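Local coordinates for protein histidine acid phosphatase (Bifidobacterium longum subsp. infantis, PDB 6RXD) that probably removes phosphate groups from inositol polyphosphates such as phytate, as a histidine acid phosphatase of the multiple inositol polyphosphate phosphatase type, at residues N234-L244 and Y338-W347; R463-L471 and T491-K499. All blocks are in the same frame, centred on the assembly; numbering follows the deposited sequence. Where two conformers were deposited one is given.

Contact 1 of 2, residues N234-L244 and Y338-W347; sequences NVDVKRASHDL and YADDARMFAW. With ZN (zinc ion), chain C.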
loop_
_atom_site.group_PDB
_atom_site.type_symbol
_atom_site.label_atom_id
_atom_site.label_comp_id
_atom_site.label_asym_id
_atom_site.label_seq_id
_atom_site.Cartn_x
_atom_site.Cartn_y
_atom_site.Cartn_z
ATOM N N ASN A 234 7.133 14.154 20.338
ATOM C CA ASN A 234 6.020 13.782 21.209
ATOM C C ASN A 234 6.476 13.014 22.447
ATOM O O ASN A 234 7.094 11.954 22.335
ATOM C CB ASN A 234 4.992 12.952 20.438
ATOM C CG ASN A 234 3.767 12.663 21.259
ATOM O OD1 ASN A 234 3.728 11.685 21.997
ATOM N ND2 ASN A 234 2.764 13.537 21.170
ATOM N N VAL A 235 6.174 13.550 23.626
ATOM C CA VAL A 235 6.661 12.961 24.874
ATOM C C VAL A 235 6.009 11.611 25.160
ATOM O O VAL A 235 6.641 10.704 25.719
ATOM C CB VAL A 235 6.445 13.931 26.062
ATOM C CG1 VAL A 235 6.830 13.279 27.376
ATOM C CG2 VAL A 235 7.244 15.204 25.847
ATOM N N ASP A 236 4.742 11.466 24.784
ATOM C CA ASP A 236 4.036 10.211 25.021
ATOM C C ASP A 236 4.574 9.048 24.172
ATOM O O ASP A 236 4.566 7.893 24.621
ATOM C CB ASP A 236 2.527 10.378 24.835
ATOM C CG ASP A 236 1.895 11.214 25.938
ATOM O OD1 ASP A 236 0.768 11.712 25.739
ATOM O OD2 ASP A 236 2.531 11.378 27.003
ATOM N N VAL A 237 5.059 9.343 22.969
ATOM C CA VAL A 237 5.716 8.307 22.169
ATOM C C VAL A 237 7.019 7.881 22.849
ATOM O O VAL A 237 7.355 6.691 22.883
ATOM C CB VAL A 237 5.956 8.740 20.704
ATOM C CG1 VAL A 237 6.799 7.700 19.971
ATOM C CG2 VAL A 237 4.626 8.930 19.974
ATOM N N LYS A 238 7.739 8.848 23.416
ATOM C CA LYS A 238 8.969 8.528 24.139
ATOM C C LYS A 238 8.662 7.692 25.377
ATOM O O LYS A 238 9.391 6.753 25.711
ATOM C CB LYS A 238 9.744 9.801 24.482
ATOM C CG LYS A 238 10.325 10.462 23.232
ATOM C CD LYS A 238 11.047 11.762 23.525
ATOM C CE LYS A 238 11.529 12.396 22.224
ATOM N NZ LYS A 238 12.231 11.396 21.367
ATOM N N ARG A 239 7.571 8.025 26.058
ATOM C CA ARG A 239 7.152 7.241 27.217
ATOM C C ARG A 239 6.791 5.819 26.793
ATOM O O ARG A 239 7.185 4.855 27.448
ATOM C CB ARG A 239 5.974 7.907 27.937
ATOM C CG ARG A 239 6.354 9.181 28.659
ATOM C CD ARG A 239 5.122 9.978 29.060
ATOM N NE ARG A 239 4.320 9.294 30.067
ATOM C CZ ARG A 239 3.079 9.642 30.393
ATOM N NH1 ARG A 239 2.419 8.963 31.322
ATOM N NH2 ARG A 239 2.494 10.664 29.780
ATOM N N ALA A 240 6.067 5.689 25.684
ATOM C CA ALA A 240 5.672 4.380 25.162
ATOM C C ALA A 240 6.889 3.570 24.761
ATOM O O ALA A 240 6.909 2.347 24.899
ATOM C CB ALA A 240 4.752 4.541 23.975
ATOM N N SER A 241 7.910 4.259 24.269
ATOM C CA SER A 241 9.137 3.584 23.869
ATOM C C SER A 241 9.800 2.933 25.076
ATOM O O SER A 241 10.234 1.786 25.016
ATOM C CB SER A 241 10.111 4.573 23.218
ATOM O OG SER A 241 9.595 5.070 21.989
ATOM N N HIS A 242 9.898 3.681 26.167
ATOM C CA HIS A 242 10.473 3.143 27.378
ATOM C C HIS A 242 9.632 1.986 27.911
ATOM O O HIS A 242 10.166 0.948 28.313
ATOM C CB HIS A 242 10.588 4.218 28.444
ATOM C CG HIS A 242 11.139 3.692 29.722
ATOM N ND1 HIS A 242 12.485 3.450 29.895
ATOM C CD2 HIS A 242 10.535 3.287 30.862
ATOM C CE1 HIS A 242 12.691 2.955 31.098
ATOM N NE2 HIS A 242 11.522 2.845 31.702
ATOM N N ASP A 243 8.316 2.174 27.921
ATOM C CA ASP A 243 7.376 1.159 28.392
ATOM C C ASP A 243 7.592 -0.168 27.662
ATOM O O ASP A 243 7.711 -1.242 28.275
ATOM C CB ASP A 243 5.951 1.666 28.161
ATOM C CG ASP A 243 4.912 0.880 28.930
ATOM O OD1 ASP A 243 4.842 1.034 30.164
ATOM O OD2 ASP A 243 4.146 0.130 28.292
ATOM N N LEU A 244 7.641 -0.082 26.342
ATOM C CA LEU A 244 7.777 -1.264 25.511
ATOM C C LEU A 244 9.057 -2.007 25.836
ATOM O O LEU A 244 9.056 -3.219 26.040
ATOM C CB LEU A 244 7.795 -0.859 24.041
ATOM C CG LEU A 244 7.839 -2.032 23.076
ATOM C CD1 LEU A 244 6.472 -2.731 23.074
ATOM C CD2 LEU A 244 8.241 -1.577 21.681
ATOM N N TYR A 338 0.360 -2.859 26.564
ATOM C CA TYR A 338 1.385 -2.606 25.554
ATOM C C TYR A 338 0.803 -2.440 24.150
ATOM O O TYR A 338 1.454 -1.891 23.267
ATOM C CB TYR A 338 2.442 -3.720 25.574
ATOM C CG TYR A 338 3.146 -3.846 26.900
ATOM C CD1 TYR A 338 4.109 -2.919 27.284
ATOM C CD2 TYR A 338 2.850 -4.885 27.772
ATOM C CE1 TYR A 338 4.754 -3.025 28.496
ATOM C CE2 TYR A 338 3.502 -5.000 28.995
ATOM C CZ TYR A 338 4.451 -4.065 29.347
ATOM O OH TYR A 338 5.104 -4.172 30.559
ATOM N N ALA A 339 -0.432 -2.892 23.948
ATOM C CA ALA A 339 -1.105 -2.672 22.667
ATOM C C ALA A 339 -1.308 -1.178 22.445
ATOM O O ALA A 339 -1.266 -0.691 21.313
ATOM C CB ALA A 339 -2.438 -3.399 22.629
ATOM N N ASP A 340 -1.524 -0.445 23.531
ATOM C CA ASP A 340 -1.670 1.000 23.429
ATOM C C ASP A 340 -0.358 1.663 23.030
ATOM O O ASP A 340 -0.349 2.758 22.458
ATOM C CB ASP A 340 -2.206 1.589 24.735
ATOM C CG ASP A 340 -3.705 1.420 24.870
ATOM O OD1 ASP A 340 -4.381 1.223 23.834
ATOM O OD2 ASP A 340 -4.206 1.490 26.009
ATOM N N ASP A 341 0.757 1.004 23.322
ATOM C CA ASP A 341 2.032 1.503 22.837
ATOM C C ASP A 341 2.100 1.321 21.322
ATOM O O ASP A 341 2.540 2.220 20.613
ATOM C CB ASP A 341 3.208 0.794 23.518
ATOM C CG ASP A 341 3.294 1.086 25.008
ATOM O OD1 ASP A 341 2.845 2.164 25.450
ATOM O OD2 ASP A 341 3.838 0.234 25.733
ATOM N N ALA A 342 1.671 0.155 20.833
ATOM C CA ALA A 342 1.604 -0.079 19.384
ATOM C C ALA A 342 0.784 1.007 18.692
ATOM O O ALA A 342 1.138 1.463 17.601
ATOM C CB ALA A 342 1.020 -1.470 19.065
ATOM N N ARG A 343 -0.309 1.421 19.326
ATOM C CA ARG A 343 -1.166 2.458 18.765
ATOM C C ARG A 343 -0.401 3.781 18.642
ATOM O O ARG A 343 -0.546 4.499 17.660
ATOM C CB ARG A 343 -2.420 2.614 19.633
ATOM C CG ARG A 343 -3.382 3.711 19.208
ATOM C CD ARG A 343 -4.508 3.839 20.238
ATOM N NE ARG A 343 -5.435 4.912 19.900
ATOM C CZ ARG A 343 -5.267 6.176 20.267
ATOM N NH1 ARG A 343 -6.156 7.093 19.914
ATOM N NH2 ARG A 343 -4.208 6.520 20.991
ATOM N N MET A 344 0.424 4.094 19.644
ATOM C CA MET A 344 1.265 5.292 19.586
ATOM C C MET A 344 2.267 5.207 18.433
ATOM O O MET A 344 2.491 6.188 17.723
ATOM C CB MET A 344 2.029 5.509 20.899
ATOM C CG MET A 344 1.150 5.831 22.093
ATOM S SD MET A 344 0.189 7.330 21.842
ATOM C CE MET A 344 1.491 8.514 21.507
ATOM N N PHE A 345 2.903 4.047 18.269
ATOM C CA PHE A 345 3.890 3.870 17.202
ATOM C C PHE A 345 3.230 3.908 15.829
ATOM O O PHE A 345 3.790 4.454 14.873
ATOM C CB PHE A 345 4.646 2.550 17.391
ATOM C CG PHE A 345 5.289 2.417 18.747
ATOM C CD1 PHE A 345 5.865 3.516 19.360
ATOM C CD2 PHE A 345 5.277 1.203 19.424
ATOM C CE1 PHE A 345 6.451 3.405 20.617
ATOM C CE2 PHE A 345 5.853 1.087 20.691
ATOM C CZ PHE A 345 6.442 2.196 21.282
ATOM N N ALA A 346 2.038 3.325 15.738
ATOM C CA ALA A 346 1.252 3.397 14.512
ATOM C C ALA A 346 0.926 4.836 14.153
ATOM O O ALA A 346 0.943 5.202 12.983
ATOM C CB ALA A 346 -0.039 2.583 14.644
ATOM N N TRP A 347 0.602 5.650 15.151
ATOM C CA TRP A 347 0.327 7.056 14.862
ATOM C C TRP A 347 1.573 7.739 14.345
ATOM O O TRP A 347 1.505 8.501 13.388
ATOM C CB TRP A 347 -0.183 7.784 16.100
ATOM C CG TRP A 347 -0.164 9.265 15.945
ATOM C CD1 TRP A 347 -0.975 10.027 15.137
ATOM C CD2 TRP A 347 0.688 10.184 16.637
ATOM N NE1 TRP A 347 -0.656 11.362 15.277
ATOM C CE2 TRP A 347 0.360 11.483 16.193
ATOM C CE3 TRP A 347 1.716 10.033 17.571
ATOM C CZ2 TRP A 347 1.009 12.627 16.671
ATOM C CZ3 TRP A 347 2.368 11.173 18.041
ATOM C CH2 TRP A 347 2.009 12.449 17.591
HETATM ZN ZN ZN C . 10.737 1.811 33.454
#
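F345 enters helix 235-244 as a knob into a hole made by V237, A240, S241 and L244. Its CZ reaches A240 O at 3.7 Å near the ring plane, while L244 CD2 meets CE2 at the same separation. With CG anti to its own carbonyl carbon (chi1 -55°), the ring turns toward helix 235-244, and F345 buries more area than any other residue here. Beside it, M344 bends at chi2 and chi3, bringing CE to 3.5 Å from V237 CG2, which in turn lies at the edge of the W347 ring, 3.7 Å from CZ3. The two helices, 235-244 and 339-347, cross at 135° with their axes 9.3 Å apart at closest; helix 301-317 covers V237, S241 and F345. N234, the N-cap, accepts from V237 N on OD1 at 2.9 Å, its amide turned 70° from the W347 ring that it touches. An alanine at N234 is likely to leave V237 N without its cap and uncover part of the W347 ring. The margins are looser: exposed D236 lies beside M344 CE and D243 beside Y338, though D341 is buried. In the conformer given for D243, its OD2 lies 2.6 Å from D341 OD2, where a shared proton is possible but doubtful. Both are zinc ligands in a crystal structure of this protein, though that zinc is not bound to this chain in the model; H242 NE2 holds another at 2.2 Å, with E251.

Contact 2 of 2, residues R463-L471 and T491-K499; sequences RYTPIVRML and TWYKLTELK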
loop_
_atom_site.group_PDB
_atom_site.type_symbol
_atom_site.label_atom_id
_atom_site.label_comp_id
_atom_site.label_asym_id
_atom_site.label_seq_id
_atom_site.Cartn_x
_atom_site.Cartn_y
_atom_site.Cartn_z
ATOM N N ARG A 463 -26.811 7.001 -27.765
ATOM C CA ARG A 463 -26.609 5.883 -26.850
ATOM C C ARG A 463 -26.818 6.302 -25.395
ATOM O O ARG A 463 -26.620 7.472 -25.038
ATOM C CB ARG A 463 -25.214 5.293 -27.052
ATOM C CG ARG A 463 -25.053 4.618 -28.401
ATOM C CD ARG A 463 -23.588 4.445 -28.743
ATOM N NE ARG A 463 -22.897 3.624 -27.755
ATOM C CZ ARG A 463 -21.584 3.449 -27.730
ATOM N NH1 ARG A 463 -20.828 4.030 -28.652
ATOM N NH2 ARG A 463 -21.029 2.689 -26.795
ATOM N N TYR A 464 -27.254 5.353 -24.572
ATOM C CA TYR A 464 -27.447 5.599 -23.143
ATOM C C TYR A 464 -26.091 5.772 -22.460
ATOM O O TYR A 464 -25.131 5.084 -22.791
ATOM C CB TYR A 464 -28.176 4.422 -22.492
ATOM C CG TYR A 464 -29.628 4.259 -22.896
ATOM C CD1 TYR A 464 -30.634 4.935 -22.217
ATOM C CD2 TYR A 464 -29.994 3.397 -23.934
ATOM C CE1 TYR A 464 -31.965 4.778 -22.569
ATOM C CE2 TYR A 464 -31.324 3.232 -24.292
ATOM C CZ TYR A 464 -32.299 3.925 -23.605
ATOM O OH TYR A 464 -33.618 3.760 -23.966
ATOM N N THR A 465 -26.018 6.681 -21.494
ATOM C CA THR A 465 -24.778 6.915 -20.767
ATOM C C THR A 465 -24.402 5.680 -19.952
ATOM O O THR A 465 -25.245 5.129 -19.247
ATOM C CB THR A 465 -24.970 8.100 -19.816
ATOM O OG1 THR A 465 -25.341 9.257 -20.583
ATOM C CG2 THR A 465 -23.704 8.385 -19.022
ATOM N N PRO A 466 -23.131 5.249 -20.028
ATOM C CA PRO A 466 -22.659 4.108 -19.226
ATOM C C PRO A 466 -22.696 4.436 -17.737
ATOM O O PRO A 466 -22.699 5.608 -17.366
ATOM C CB PRO A 466 -21.194 3.946 -19.661
ATOM C CG PRO A 466 -21.096 4.662 -20.993
ATOM C CD PRO A 466 -22.074 5.789 -20.910
ATOM N N ILE A 467 -22.725 3.408 -16.897
ATOM C CA ILE A 467 -22.803 3.622 -15.457
ATOM C C ILE A 467 -21.690 2.863 -14.745
ATOM O O ILE A 467 -21.169 1.871 -15.257
ATOM C CB ILE A 467 -24.178 3.218 -14.897
ATOM C CG1 ILE A 467 -24.468 1.744 -15.182
ATOM C CG2 ILE A 467 -25.279 4.119 -15.486
ATOM C CD1 ILE A 467 -25.713 1.232 -14.462
ATOM N N VAL A 468 -21.304 3.355 -13.571
ATOM C CA VAL A 468 -20.091 2.877 -12.931
ATOM C C VAL A 468 -20.329 2.646 -11.447
ATOM O O VAL A 468 -21.036 3.425 -10.805
ATOM C CB VAL A 468 -18.968 3.940 -13.081
ATOM C CG1 VAL A 468 -17.633 3.449 -12.498
ATOM C CG2 VAL A 468 -18.774 4.358 -14.558
ATOM N N ARG A 469 -19.707 1.605 -10.898
ATOM C CA ARG A 469 -19.820 1.271 -9.477
ATOM C C ARG A 469 -18.419 0.982 -8.945
ATOM O O ARG A 469 -17.625 0.359 -9.637
ATOM C CB ARG A 469 -20.714 0.025 -9.332
ATOM C CG ARG A 469 -20.845 -0.559 -7.939
ATOM C CD ARG A 469 -19.803 -1.660 -7.652
ATOM N NE ARG A 469 -19.876 -2.838 -8.525
ATOM C CZ ARG A 469 -20.839 -3.760 -8.478
ATOM N NH1 ARG A 469 -21.847 -3.623 -7.632
ATOM N NH2 ARG A 469 -20.809 -4.807 -9.296
ATOM N N MET A 470 -18.118 1.430 -7.724
ATOM C CA MET A 470 -16.779 1.255 -7.145
ATOM C C MET A 470 -16.731 0.288 -5.958
ATOM O O MET A 470 -17.652 0.263 -5.125
ATOM C CB MET A 470 -16.207 2.617 -6.705
ATOM C CG MET A 470 -14.926 2.525 -5.845
ATOM S SD MET A 470 -14.020 4.086 -5.772
ATOM C CE MET A 470 -15.348 5.221 -5.310
ATOM N N LEU A 471 -15.658 -0.508 -5.908
ATOM C CA LEU A 471 -15.267 -1.280 -4.722
ATOM C C LEU A 471 -13.924 -0.759 -4.231
ATOM O O LEU A 471 -13.033 -0.510 -5.034
ATOM C CB LEU A 471 -15.118 -2.773 -5.053
ATOM C CG LEU A 471 -16.237 -3.581 -5.714
ATOM C CD1 LEU A 471 -15.941 -5.084 -5.581
ATOM C CD2 LEU A 471 -17.595 -3.265 -5.161
ATOM N N THR A 491 -25.716 2.707 -5.802
ATOM C CA THR A 491 -24.274 2.961 -5.787
ATOM C C THR A 491 -23.697 2.995 -7.194
ATOM O O THR A 491 -22.478 2.941 -7.368
ATOM C CB THR A 491 -23.521 1.890 -4.977
ATOM O OG1 THR A 491 -23.930 0.597 -5.425
ATOM C CG2 THR A 491 -23.824 2.030 -3.497
ATOM N N TRP A 492 -24.570 3.065 -8.200
ATOM C CA TRP A 492 -24.148 3.223 -9.588
ATOM C C TRP A 492 -24.256 4.688 -9.998
ATOM O O TRP A 492 -25.206 5.370 -9.619
ATOM C CB TRP A 492 -25.006 2.350 -10.516
ATOM C CG TRP A 492 -24.835 0.899 -10.231
ATOM C CD1 TRP A 492 -25.462 0.169 -9.254
ATOM C CD2 TRP A 492 -23.964 -0.009 -10.914
ATOM N NE1 TRP A 492 -25.025 -1.133 -9.284
ATOM C CE2 TRP A 492 -24.105 -1.270 -10.295
ATOM C CE3 TRP A 492 -23.070 0.125 -11.985
ATOM C CZ2 TRP A 492 -23.389 -2.399 -10.716
ATOM C CZ3 TRP A 492 -22.361 -0.991 -12.405
ATOM C CH2 TRP A 492 -22.527 -2.240 -11.773
ATOM N N TYR A 493 -23.284 5.147 -10.793
ATOM C CA TYR A 493 -23.196 6.548 -11.211
ATOM C C TYR A 493 -22.954 6.650 -12.707
ATOM O O TYR A 493 -22.148 5.892 -13.266
ATOM C CB TYR A 493 -22.012 7.215 -10.517
ATOM C CG TYR A 493 -22.132 7.286 -9.022
ATOM C CD1 TYR A 493 -22.472 8.476 -8.404
ATOM C CD2 TYR A 493 -21.919 6.161 -8.227
ATOM C CE1 TYR A 493 -22.578 8.558 -7.021
ATOM C CE2 TYR A 493 -22.024 6.234 -6.831
ATOM C CZ TYR A 493 -22.353 7.433 -6.246
ATOM O OH TYR A 493 -22.454 7.523 -4.878
ATOM N N LYS A 494 -23.603 7.618 -13.348
ATOM C CA LYS A 494 -23.357 7.873 -14.767
ATOM C C LYS A 494 -21.913 8.300 -15.002
ATOM O O LYS A 494 -21.324 9.026 -14.184
ATOM C CB LYS A 494 -24.269 8.975 -15.284
ATOM C CG LYS A 494 -25.701 8.553 -15.552
ATOM C CD LYS A 494 -26.407 9.654 -16.347
ATOM C CE LYS A 494 -27.879 9.307 -16.597
ATOM N NZ LYS A 494 -28.607 10.417 -17.308
ATOM N N LEU A 495 -21.355 7.860 -16.126
ATOM C CA LEU A 495 -20.002 8.259 -16.504
ATOM C C LEU A 495 -19.901 9.778 -16.651
ATOM O O LEU A 495 -18.900 10.383 -16.260
ATOM C CB LEU A 495 -19.595 7.569 -17.807
ATOM C CG LEU A 495 -18.201 7.896 -18.350
ATOM C CD1 LEU A 495 -17.122 7.435 -17.396
ATOM C CD2 LEU A 495 -18.021 7.245 -19.713
ATOM N N THR A 496 -20.937 10.388 -17.210
ATOM C CA THR A 496 -20.963 11.844 -17.351
ATOM C C THR A 496 -20.870 12.513 -15.978
ATOM O O THR A 496 -20.180 13.523 -15.809
ATOM C CB THR A 496 -22.242 12.315 -18.053
ATOM O OG1 THR A 496 -23.375 11.697 -17.427
ATOM C CG2 THR A 496 -22.227 11.934 -19.534
ATOM N N GLU A 497 -21.567 11.940 -15.001
ATOM C CA GLU A 497 -21.584 12.497 -13.656
ATOM C C GLU A 497 -20.205 12.397 -13.022
ATOM O O GLU A 497 -19.740 13.356 -12.399
ATOM C CB GLU A 497 -22.646 11.806 -12.784
ATOM C CG GLU A 497 -22.565 12.163 -11.293
ATOM C CD GLU A 497 -23.014 13.576 -10.973
ATOM O OE1 GLU A 497 -23.390 14.326 -11.898
ATOM O OE2 GLU A 497 -22.995 13.948 -9.776
ATOM N N LEU A 498 -19.546 11.248 -13.174
ATOM C CA LEU A 498 -18.210 11.081 -12.601
ATOM C C LEU A 498 -17.218 12.055 -13.212
ATOM O O LEU A 498 -16.367 12.595 -12.507
ATOM C CB LEU A 498 -17.702 9.646 -12.750
ATOM C CG LEU A 498 -18.472 8.599 -11.951
ATOM C CD1 LEU A 498 -17.745 7.259 -12.006
ATOM C CD2 LEU A 498 -18.639 9.067 -10.509
ATOM N N LYS A 499 -17.320 12.292 -14.514
ATOM C CA LYS A 499 -16.373 13.197 -15.163
ATOM C C LYS A 499 -16.495 14.611 -14.615
ATOM O O LYS A 499 -15.511 15.353 -14.530
ATOM C CB LYS A 499 -16.570 13.187 -16.681
ATOM C CG LYS A 499 -16.040 11.925 -17.353
ATOM C CD LYS A 499 -16.338 11.946 -18.852
ATOM C CE LYS A 499 -15.834 10.677 -19.529
ATOM N NZ LYS A 499 -16.346 10.571 -20.931
HETATM O O HOH W 1 -27.246 10.962 -19.588
HETATM O O HOH W 2 -19.883 3.106 -6.433
#
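V468 and Y493 exchange two backbone hydrogen bonds, V468 N to Y493 O at 2.7 Å and Y493 N to V468 O at 2.8 Å, as an antiparallel hydrogen-bonded pair. A third, from L495 N to P466 O, is the straightest at 159° and ties the first turn of helix 495-499 to the residue preceding strand 467-471. I467 and K494 form the adjoining non-hydrogen-bonded pair. Water extends the link at both ends: one molecule joins T465 OG1 to K494 NZ, which also donates to D512 O; another accepts from M470 N and donates to T491 O.

Outward from the backbone, R469 lies across the indole of W492. Its CB sits 3.4 Å from the centroid of the six-membered ring and 7° off the ring normal, a CH-pi contact; bends at chi2 and chi3 then curl the chain back, placing W492 CZ2 over the centre of the guanidinium, with the two planes 46° apart. The charged end is held by D449 and E476. I467 CD1 reaches W492 CE3 at 3.8 Å, and V468 CB meets L498 CD1 at 3.7 Å. T465 CG2 packs against K494 CB and T496 OG1.

In the mixed sheet of the histidine phosphatase fold, strand 467-472 pairs with 493-494, with 445-453 through I467 and R469, and with 475-477 through M470 and V477; L495 and P466 meet helix 372-386.

Contact 1 and contact 2 lie on opposite sides of the chain's centre, with centres 45 Å apart and nearest atoms about 24 Å apart, so neither touches the other. They follow in series along the chain, contact 1 being complete before contact 2 begins. Their architecture differs: 234-244 with 338-347 joins two helices, whereas 463-471 with 491-499 pairs a short strand with strand 467-472 and lays the following helix against it. Zinc sites lie near both. H242 of contact 1 binds the metal in this model, while the side chain of L498 in contact 2 is about 9 Å from that of H506, a zinc ligand in a crystal structure of this protein, though no such zinc is bound to this chain in the model.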